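Local coordinates for protein cerato-platanin 1 (Moniliophthora perniciosa, PDB 3SUJ) that is of unknown function but belongs to the secreted cerato-platanins, small proteins with a double-psi beta-barrel fold, and binds zinc ions, at residues L19-S24 / R35-L40; L66-A71 / E106-V111; I78-I83 / F90-Q95. All blocks are in the same frame, centred on the assembly; numbering follows the deposited sequence. Where two conformers were deposited one is given.

Interaction 1: residues L19-S24 / R35-L40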
loop_
_atom_site.group_PDB
_atom_site.type_symbol
_atom_site.label_atom_id
_atom_site.label_comp_id
_atom_site.label_asym_id
_atom_site.label_seq_id
_atom_site.Cartn_x
_atom_site.Cartn_y
_atom_site.Cartn_z
ATOM N N LEU A 19 -15.126 3.241 0.972
ATOM C CA LEU A 19 -15.697 4.349 0.172
ATOM C C LEU A 19 -14.858 5.602 0.188
ATOM O O LEU A 19 -15.063 6.469 -0.682
ATOM C CB LEU A 19 -17.170 4.628 0.566
ATOM C CG LEU A 19 -18.087 3.454 0.396
ATOM C CD1 LEU A 19 -19.453 3.838 1.050
ATOM C CD2 LEU A 19 -18.178 2.996 -1.060
ATOM N N SER A 20 -13.860 5.671 1.048
ATOM C CA SER A 20 -12.990 6.859 1.162
ATOM C C SER A 20 -11.777 6.904 0.239
ATOM O O SER A 20 -11.051 7.886 0.234
ATOM C CB SER A 20 -12.499 7.041 2.595
ATOM O OG SER A 20 -11.483 6.125 2.973
ATOM N N VAL A 21 -11.574 5.811 -0.519
ATOM C CA VAL A 21 -10.387 5.706 -1.397
ATOM C C VAL A 21 -10.856 5.492 -2.813
ATOM O O VAL A 21 -12.021 5.225 -3.120
ATOM C CB VAL A 21 -9.475 4.563 -0.860
ATOM C CG1 VAL A 21 -8.921 4.898 0.517
ATOM C CG2 VAL A 21 -10.242 3.235 -0.872
ATOM N N THR A 22 -9.896 5.521 -3.715
ATOM C CA THR A 22 -10.223 5.463 -5.145
ATOM C C THR A 22 -10.918 4.148 -5.471
ATOM O O THR A 22 -11.872 4.087 -6.285
ATOM C CB THR A 22 -8.903 5.554 -5.964
ATOM O OG1 THR A 22 -8.178 6.684 -5.579
ATOM C CG2 THR A 22 -9.233 5.550 -7.464
ATOM N N CYS A 23 -10.472 3.053 -4.873
ATOM C CA CYS A 23 -10.985 1.713 -5.172
ATOM C C CYS A 23 -12.197 1.365 -4.354
ATOM O O CYS A 23 -12.256 0.325 -3.676
ATOM C CB CYS A 23 -9.869 0.641 -4.973
ATOM S SG CYS A 23 -8.418 0.958 -6.004
ATOM N N SER A 24 -13.179 2.239 -4.468
ATOM C CA SER A 24 -14.422 2.133 -3.657
ATOM C C SER A 24 -15.373 1.061 -4.140
ATOM O O SER A 24 -15.405 -0.041 -3.649
ATOM C CB SER A 24 -15.034 3.511 -3.510
ATOM O OG SER A 24 -15.237 3.991 -4.813
ATOM N N ARG A 35 -15.500 -3.723 3.916
ATOM C CA ARG A 35 -16.161 -2.499 4.292
ATOM C C ARG A 35 -15.221 -1.374 4.796
ATOM O O ARG A 35 -15.408 -0.208 4.521
ATOM C CB ARG A 35 -17.193 -2.814 5.394
ATOM C CG ARG A 35 -18.354 -3.574 4.711
ATOM N N THR A 36 -14.219 -1.796 5.541
ATOM C CA THR A 36 -13.281 -0.875 6.186
ATOM C C THR A 36 -11.851 -1.319 5.878
ATOM O O THR A 36 -11.592 -2.498 5.552
ATOM C CB THR A 36 -13.501 -0.822 7.719
ATOM O OG1 THR A 36 -13.130 -2.072 8.273
ATOM C CG2 THR A 36 -14.930 -0.347 8.113
ATOM N N PHE A 37 -10.905 -0.411 6.102
ATOM C CA PHE A 37 -9.534 -0.745 5.931
ATOM C C PHE A 37 -9.122 -1.986 6.701
ATOM O O PHE A 37 -8.329 -2.822 6.179
ATOM C CB PHE A 37 -8.624 0.431 6.337
ATOM C CG PHE A 37 -8.658 1.649 5.429
ATOM C CD1 PHE A 37 -9.476 1.743 4.321
ATOM C CD2 PHE A 37 -7.835 2.715 5.776
ATOM C CE1 PHE A 37 -9.458 2.927 3.573
ATOM C CE2 PHE A 37 -7.815 3.842 4.975
ATOM C CZ PHE A 37 -8.637 3.969 3.906
ATOM N N GLY A 38 -9.593 -2.101 7.946
ATOM C CA GLY A 38 -9.201 -3.262 8.759
ATOM C C GLY A 38 -9.738 -4.572 8.284
ATOM O O GLY A 38 -9.193 -5.571 8.718
ATOM N N ASP A 39 -10.637 -4.590 7.323
ATOM C CA ASP A 39 -11.098 -5.845 6.691
ATOM C C ASP A 39 -10.170 -6.286 5.572
ATOM O O ASP A 39 -10.280 -7.427 5.068
ATOM C CB ASP A 39 -12.499 -5.649 6.121
ATOM C CG ASP A 39 -13.498 -5.320 7.224
ATOM O OD1 ASP A 39 -13.475 -5.960 8.294
ATOM O OD2 ASP A 39 -14.261 -4.367 7.109
ATOM N N LEU A 40 -9.262 -5.423 5.138
ATOM C CA LEU A 40 -8.382 -5.800 4.012
ATOM C C LEU A 40 -7.385 -6.850 4.399
ATOM O O LEU A 40 -6.765 -6.793 5.445
ATOM C CB LEU A 40 -7.706 -4.566 3.379
ATOM C CG LEU A 40 -8.617 -3.537 2.786
ATOM C CD1 LEU A 40 -7.927 -2.208 2.668
ATOM C CD2 LEU A 40 -9.143 -3.994 1.414
#
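The backbone at Ser20 and Val21 leaves a 3-10 turn and faces a second short 3-10 segment, 37-39, which carries Phe37. Both segments belong to the long loop that links strand 3-7 to strand 47-49 in the double-psi beta-barrel, and no hydrogen bond joins them. The contact is made by one ring. Phe37 and Val21 come at each other from opposite directions. Val21 CG1 meets the ring at its edge, near the ring plane, 3.5 Å from Phe37 CZ and 3.7 Å from Phe37 CE1. The ring is aimed by its first torsion, with CG anti to the carbonyl carbon (chi1 -69°), which sends the far end of the side chain out to the other loop segment. Ser20 OG comes in obliquely, 3.7 Å from Phe37 CZ. This hydroxyl is bonded to Ser17 O; against the ring it makes a packing contact. The ring also rests on Ile83 of strand 76-83, and Leu40 packs on the same residue. The loop is thus held to the barrel as well as to itself. An alanine at Phe37 would take away the ring and would probably leave Val21 CG1 and Ile83 CD1 without the aromatic group they pack on. Cys23, two residues beyond Val21, is the centre of an inverse gamma turn and is joined to Cys60 by a disulfide. The second segment has its own polar fastening, in which the Asp39 carboxylate folds back on Thr36. Thr36 N lies 3.0 Å from Asp39 OD2 and meets it on the anti side. Thr36 OG1 approaches from above the carboxylate plane. The two bonds converge on a single oxygen, with Thr36 OG1 2.8 Å from Asp39 OD2.

Interaction 2: residues L66-A71 / E106-V111. With NA (sodium ion), chain H.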
loop_
_atom_site.group_PDB
_atom_site.type_symbol
_atom_site.label_atom_id
_atom_site.label_comp_id
_atom_site.label_asym_id
_atom_site.label_seq_id
_atom_site.Cartn_x
_atom_site.Cartn_y
_atom_site.Cartn_z
ATOM N N LEU A 66 7.262 -4.669 -2.184
ATOM C CA LEU A 66 8.138 -3.505 -2.140
ATOM C C LEU A 66 9.347 -3.856 -1.314
ATOM O O LEU A 66 9.209 -4.247 -0.185
ATOM C CB LEU A 66 7.423 -2.304 -1.524
ATOM C CG LEU A 66 6.077 -1.946 -2.142
ATOM C CD1 LEU A 66 5.400 -0.753 -1.391
ATOM C CD2 LEU A 66 6.199 -1.555 -3.575
ATOM N N THR A 67 10.515 -3.714 -1.927
ATOM C CA THR A 67 11.762 -4.133 -1.289
ATOM C C THR A 67 12.669 -2.960 -1.114
ATOM O O THR A 67 12.953 -2.194 -2.024
ATOM C CB THR A 67 12.494 -5.242 -2.132
ATOM O OG1 THR A 67 11.556 -6.363 -2.251
ATOM C CG2 THR A 67 13.741 -5.710 -1.380
ATOM N N TYR A 68 13.069 -2.850 0.156
ATOM C CA TYR A 68 13.985 -1.726 0.584
ATOM C C TYR A 68 15.299 -2.312 0.939
ATOM O O TYR A 68 15.383 -3.242 1.730
ATOM C CB TYR A 68 13.398 -0.970 1.781
ATOM C CG TYR A 68 14.261 0.162 2.278
ATOM C CD1 TYR A 68 14.544 1.248 1.487
ATOM C CD2 TYR A 68 14.802 0.094 3.542
ATOM C CE1 TYR A 68 15.353 2.323 1.981
ATOM C CE2 TYR A 68 15.614 1.171 4.051
ATOM C CZ TYR A 68 15.842 2.185 3.215
ATOM O OH TYR A 68 16.605 3.270 3.681
ATOM N N SER A 69 16.323 -1.724 0.301
ATOM C CA SER A 69 17.694 -2.135 0.626
ATOM C C SER A 69 18.347 -0.985 1.372
ATOM O O SER A 69 18.748 0.012 0.752
ATOM C CB SER A 69 18.419 -2.315 -0.676
ATOM O OG SER A 69 17.888 -3.460 -1.298
ATOM N N SER A 70 18.294 -1.065 2.688
ATOM C CA SER A 70 18.877 -0.069 3.592
ATOM C C SER A 70 20.382 0.104 3.385
ATOM O O SER A 70 21.084 -0.816 2.906
ATOM C CB SER A 70 18.579 -0.450 5.043
ATOM O OG SER A 70 19.379 0.320 5.951
ATOM N N ALA A 71 20.874 1.304 3.739
ATOM C CA ALA A 71 22.324 1.571 3.771
ATOM C C ALA A 71 23.060 0.813 4.896
ATOM O O ALA A 71 24.314 0.819 4.971
ATOM C CB ALA A 71 22.554 3.094 3.890
ATOM N N GLU A 106 8.960 8.033 9.495
ATOM C CA GLU A 106 8.997 9.465 9.776
ATOM C C GLU A 106 10.342 10.100 9.545
ATOM O O GLU A 106 10.438 11.150 8.860
ATOM C CB GLU A 106 8.499 9.727 11.210
ATOM C CG GLU A 106 8.270 11.202 11.594
ATOM C CD GLU A 106 7.498 11.348 12.947
ATOM O OE1 GLU A 106 7.235 10.373 13.730
ATOM O OE2 GLU A 106 7.076 12.480 13.219
ATOM N N GLU A 107 11.422 9.505 10.004
ATOM C CA GLU A 107 12.709 10.053 9.745
ATOM C C GLU A 107 13.050 10.182 8.273
ATOM O O GLU A 107 13.468 11.221 7.767
ATOM C CB GLU A 107 13.748 9.163 10.471
ATOM C CG GLU A 107 15.111 9.517 10.107
ATOM C CD GLU A 107 16.139 8.418 10.367
ATOM O OE1 GLU A 107 15.844 7.404 11.053
ATOM O OE2 GLU A 107 17.266 8.574 9.885
ATOM N N LEU A 108 12.804 9.143 7.476
ATOM C CA LEU A 108 13.141 9.135 6.054
ATOM C C LEU A 108 12.122 9.867 5.194
ATOM O O LEU A 108 12.495 10.532 4.241
ATOM C CB LEU A 108 13.339 7.674 5.577
ATOM C CG LEU A 108 14.531 6.977 6.264
ATOM C CD1 LEU A 108 14.588 5.458 5.999
ATOM C CD2 LEU A 108 15.825 7.678 5.890
ATOM N N GLY A 109 10.873 9.672 5.527
ATOM C CA GLY A 109 9.791 10.336 4.796
ATOM C C GLY A 109 9.408 9.596 3.512
ATOM O O GLY A 109 8.317 9.091 3.361
ATOM N N THR A 110 10.374 9.558 2.600
ATOM C CA THR A 110 10.242 8.877 1.244
ATOM C C THR A 110 11.507 8.074 0.975
ATOM O O THR A 110 12.604 8.612 1.262
ATOM C CB THR A 110 10.011 9.901 0.159
ATOM O OG1 THR A 110 8.757 10.576 0.448
ATOM C CG2 THR A 110 9.920 9.255 -1.228
ATOM N N VAL A 111 11.402 6.829 0.550
ATOM C CA VAL A 111 12.582 5.977 0.234
ATOM C C VAL A 111 12.375 5.437 -1.145
ATOM O O VAL A 111 11.275 5.405 -1.665
ATOM C CB VAL A 111 12.760 4.851 1.177
ATOM C CG1 VAL A 111 13.101 5.323 2.589
ATOM C CG2 VAL A 111 11.618 3.907 1.201
HETATM NA NA NA H . 6.327 11.113 15.374
HETATM O O HOH W 1 6.348 13.411 15.090
HETATM O O HOH W 2 5.577 9.477 16.346
HETATM O O HOH W 3 7.876 11.237 16.480
#
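Tyr68 and Val111 cross at about a right angle, while Leu108 reaches the hydroxyl end of the same tyrosine. Tyr68 ends strand 63-68. Leu108 closes helix 105-108, and Val111 lies on strand 111-118, so the contact sits where a helix hands over to a barrel strand. In the tyrosine CG stands anti to the backbone N (chi1 179°), and this turns the ring toward Val111 and Leu108. Val111 meets the CD1-CE1 stretch of the ring. Its CB comes in obliquely, 3.7 Å from Tyr68 CE1, and its CG1 is 3.8 Å from the same atom. Val111 CG2 is 4.0 Å from Tyr68 CD1, so both branches of the valine take part. Leu108 crosses the tyrosine at a slant and brings CD1, also oblique to the ring, to 3.8 Å from Tyr68 OH. One face of the ring is met by a backbone group of its own segment: Ser70 N stands 3.7 Å above the ring plane, toward the rim. Gly109 makes the turn between Leu108 and Val111 with a positive phi of 83°. Tyr68 also packs on Leu100 and Thr101 of helix 94-101, and Val111 on Met97 of that helix and on Leu5. Away from this contact, Glu106 binds the modelled sodium ion unevenly through its carboxylate, OE1 the closer oxygen, with three waters. No hydrogen bond crosses between the segments. The contact therefore depends on the shape of apolar surfaces, and even the tyrosine hydroxyl meets a methyl group here.

Interaction 3: residues I78-I83 / F90-Q95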
loop_
_atom_site.group_PDB
_atom_site.type_symbol
_atom_site.label_atom_id
_atom_site.label_comp_id
_atom_site.label_asym_id
_atom_site.label_seq_id
_atom_site.Cartn_x
_atom_site.Cartn_y
_atom_site.Cartn_z
ATOM N N ILE A 78 7.982 -5.718 1.993
ATOM C CA ILE A 78 6.602 -5.805 2.481
ATOM C C ILE A 78 5.687 -6.058 1.304
ATOM O O ILE A 78 6.128 -5.910 0.178
ATOM C CB ILE A 78 6.130 -4.449 3.201
ATOM C CG1 ILE A 78 6.291 -3.240 2.289
ATOM C CG2 ILE A 78 6.896 -4.298 4.547
ATOM C CD1 ILE A 78 5.544 -1.921 2.681
ATOM N N TYR A 79 4.441 -6.386 1.577
ATOM C CA TYR A 79 3.459 -6.810 0.535
ATOM C C TYR A 79 2.264 -5.931 0.752
ATOM O O TYR A 79 1.620 -6.009 1.806
ATOM C CB TYR A 79 3.136 -8.307 0.687
ATOM C CG TYR A 79 4.422 -9.132 0.538
ATOM C CD1 TYR A 79 4.868 -9.565 -0.705
ATOM C CD2 TYR A 79 5.248 -9.334 1.632
ATOM C CE1 TYR A 79 6.071 -10.227 -0.857
ATOM C CE2 TYR A 79 6.505 -9.984 1.516
ATOM C CZ TYR A 79 6.848 -10.447 0.263
ATOM O OH TYR A 79 8.127 -11.038 0.113
ATOM N N MET A 80 2.024 -5.028 -0.151
ATOM C CA MET A 80 0.997 -3.985 0.056
ATOM C C MET A 80 -0.166 -4.169 -0.887
ATOM O O MET A 80 0.051 -4.274 -2.070
ATOM C CB MET A 80 1.669 -2.594 -0.197
ATOM C CG MET A 80 0.802 -1.415 0.283
ATOM S SD MET A 80 1.164 0.200 -0.418
ATOM C CE MET A 80 0.224 -0.025 -1.897
ATOM N N VAL A 81 -1.394 -4.071 -0.342
ATOM C CA VAL A 81 -2.562 -4.042 -1.167
ATOM C C VAL A 81 -2.818 -2.611 -1.632
ATOM O O VAL A 81 -2.970 -1.718 -0.745
ATOM C CB VAL A 81 -3.805 -4.617 -0.425
ATOM C CG1 VAL A 81 -5.042 -4.548 -1.344
ATOM C CG2 VAL A 81 -3.500 -6.070 0.059
ATOM N N ALA A 82 -2.947 -2.369 -2.912
ATOM C CA ALA A 82 -3.207 -1.055 -3.423
ATOM C C ALA A 82 -4.698 -0.801 -3.552
ATOM O O ALA A 82 -5.463 -1.557 -4.144
ATOM C CB ALA A 82 -2.616 -0.935 -4.796
ATOM N N ILE A 83 -5.129 0.284 -2.873
ATOM C CA ILE A 83 -6.570 0.578 -2.765
ATOM C C ILE A 83 -6.885 2.025 -3.148
ATOM O O ILE A 83 -8.104 2.402 -3.122
ATOM C CB ILE A 83 -7.084 0.315 -1.299
ATOM C CG1 ILE A 83 -6.525 1.390 -0.310
ATOM C CG2 ILE A 83 -6.662 -1.075 -0.793
ATOM C CD1 ILE A 83 -7.090 1.200 1.152
ATOM N N PHE A 90 4.363 4.900 -4.580
ATOM C CA PHE A 90 3.486 4.240 -3.630
ATOM C C PHE A 90 3.443 5.045 -2.337
ATOM O O PHE A 90 4.441 5.699 -1.956
ATOM C CB PHE A 90 4.070 2.858 -3.284
ATOM C CG PHE A 90 3.925 1.868 -4.426
ATOM C CD1 PHE A 90 4.784 1.908 -5.521
ATOM C CD2 PHE A 90 2.855 1.013 -4.453
ATOM C CE1 PHE A 90 4.550 1.081 -6.674
ATOM C CE2 PHE A 90 2.704 0.177 -5.553
ATOM C CZ PHE A 90 3.513 0.253 -6.611
ATOM N N THR A 91 2.319 4.921 -1.631
ATOM C CA THR A 91 2.159 5.564 -0.304
ATOM C C THR A 91 1.538 4.506 0.581
ATOM O O THR A 91 0.326 4.212 0.406
ATOM C CB THR A 91 1.288 6.788 -0.378
ATOM O OG1 THR A 91 1.828 7.725 -1.278
ATOM C CG2 THR A 91 1.209 7.416 1.012
ATOM N N ALA A 92 2.246 3.997 1.587
ATOM C CA ALA A 92 1.722 2.948 2.474
ATOM C C ALA A 92 1.349 3.513 3.809
ATOM O O ALA A 92 1.551 4.694 4.096
ATOM C CB ALA A 92 2.744 1.848 2.619
ATOM N N SER A 93 0.749 2.685 4.654
ATOM C CA SER A 93 0.592 3.016 6.053
ATOM C C SER A 93 1.916 3.347 6.663
ATOM O O SER A 93 2.975 2.821 6.248
ATOM C CB SER A 93 -0.154 1.937 6.871
ATOM O OG SER A 93 0.655 0.648 7.189
ATOM N N LYS A 94 1.914 4.109 7.806
ATOM C CA LYS A 94 3.136 4.279 8.578
ATOM C C LYS A 94 3.610 2.928 9.132
ATOM O O LYS A 94 4.816 2.719 9.108
ATOM C CB LYS A 94 2.932 5.305 9.713
ATOM C CG LYS A 94 4.227 5.651 10.376
ATOM C CD LYS A 94 3.951 6.674 11.484
ATOM C CE LYS A 94 5.254 6.943 12.180
ATOM N NZ LYS A 94 5.611 5.883 13.170
ATOM N N GLN A 95 2.709 2.105 9.619
ATOM C CA GLN A 95 3.147 0.800 10.147
ATOM C C GLN A 95 3.894 0.008 9.043
ATOM O O GLN A 95 4.905 -0.621 9.331
ATOM C CB GLN A 95 1.972 0.020 10.646
ATOM C CG GLN A 95 1.482 0.452 12.031
ATOM C CD GLN A 95 0.171 -0.102 12.328
ATOM O OE1 GLN A 95 0.107 -1.229 12.948
ATOM N NE2 GLN A 95 -0.889 0.568 11.882
#
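Met80 has the largest share of the surface buried here, and it touches both Ala92 and Phe90. Its strand, 76-83, and strand 90-92 are not neighbours in the sheet. Their short segments cross at 104° with their axes 8.8 Å apart, so side chains rather than backbone bonds fill the interval. The centre of the contact lies about 2 Å from the centre of the chain, in the core of the double-psi beta-barrel. Met80 leaves its strand with CG anti to the backbone N (chi1 -167°) and runs out extended until it bends at the sulfur (chi3 83°). The bend divides the work between two atoms. The sulfur settles on Ala92, with Met80 SD 3.8 Å from Ala92 CB and 4.0 Å from Ala92 CA. The methyl group turns aside to Phe90, where Met80 CE comes within 3.8 Å of Phe90 CD2. It arrives at the edge of the ring, in the ring plane. The small side chain of Ala92 lets the sulfur come close to the backbone of its strand. Phe90 has further partners: its ring packs edge-to-face with that of Tyr64, and Val3, Leu5 and Val115 also touch it. Its side chain is about 5 Å from that of Asp51, which binds zinc in a crystal structure of this protein. Separately, a zinc ion is modelled about 5 Å from the Phe90 side chain. Beyond Ala92 the chain turns into helix 94-101, with Ser93 at the N-cap and its OG bonded to Ala96 N. Strand 76-83 lies beside strand 63-68, whereas strand 90-92 lies between strands 47-49 and 3-7. Met80 thus joins two strands that are not sheet neighbours, across the barrel interior.

From the N terminus, interaction 1 comes first: it closes a short loop between residues 24 and 35 and is finished before the others begin. Interaction 2 then opens at strand 63-68 and closes only at 106-111. Interaction 3 opens and closes within that span, joining 78-83 to 90-95. Interactions 1 and 2 lie on opposite sides of the chain's centre, about 25 Å apart between centres. Interaction 3 sits between and touches both. Ile83 meets the long loop of interaction 1, and Ile78 pairs with Leu66 of interaction 2. Together they tie the long loop, the barrel core, the end of strand 63-68 and the turn after helix 105-108 into one fold.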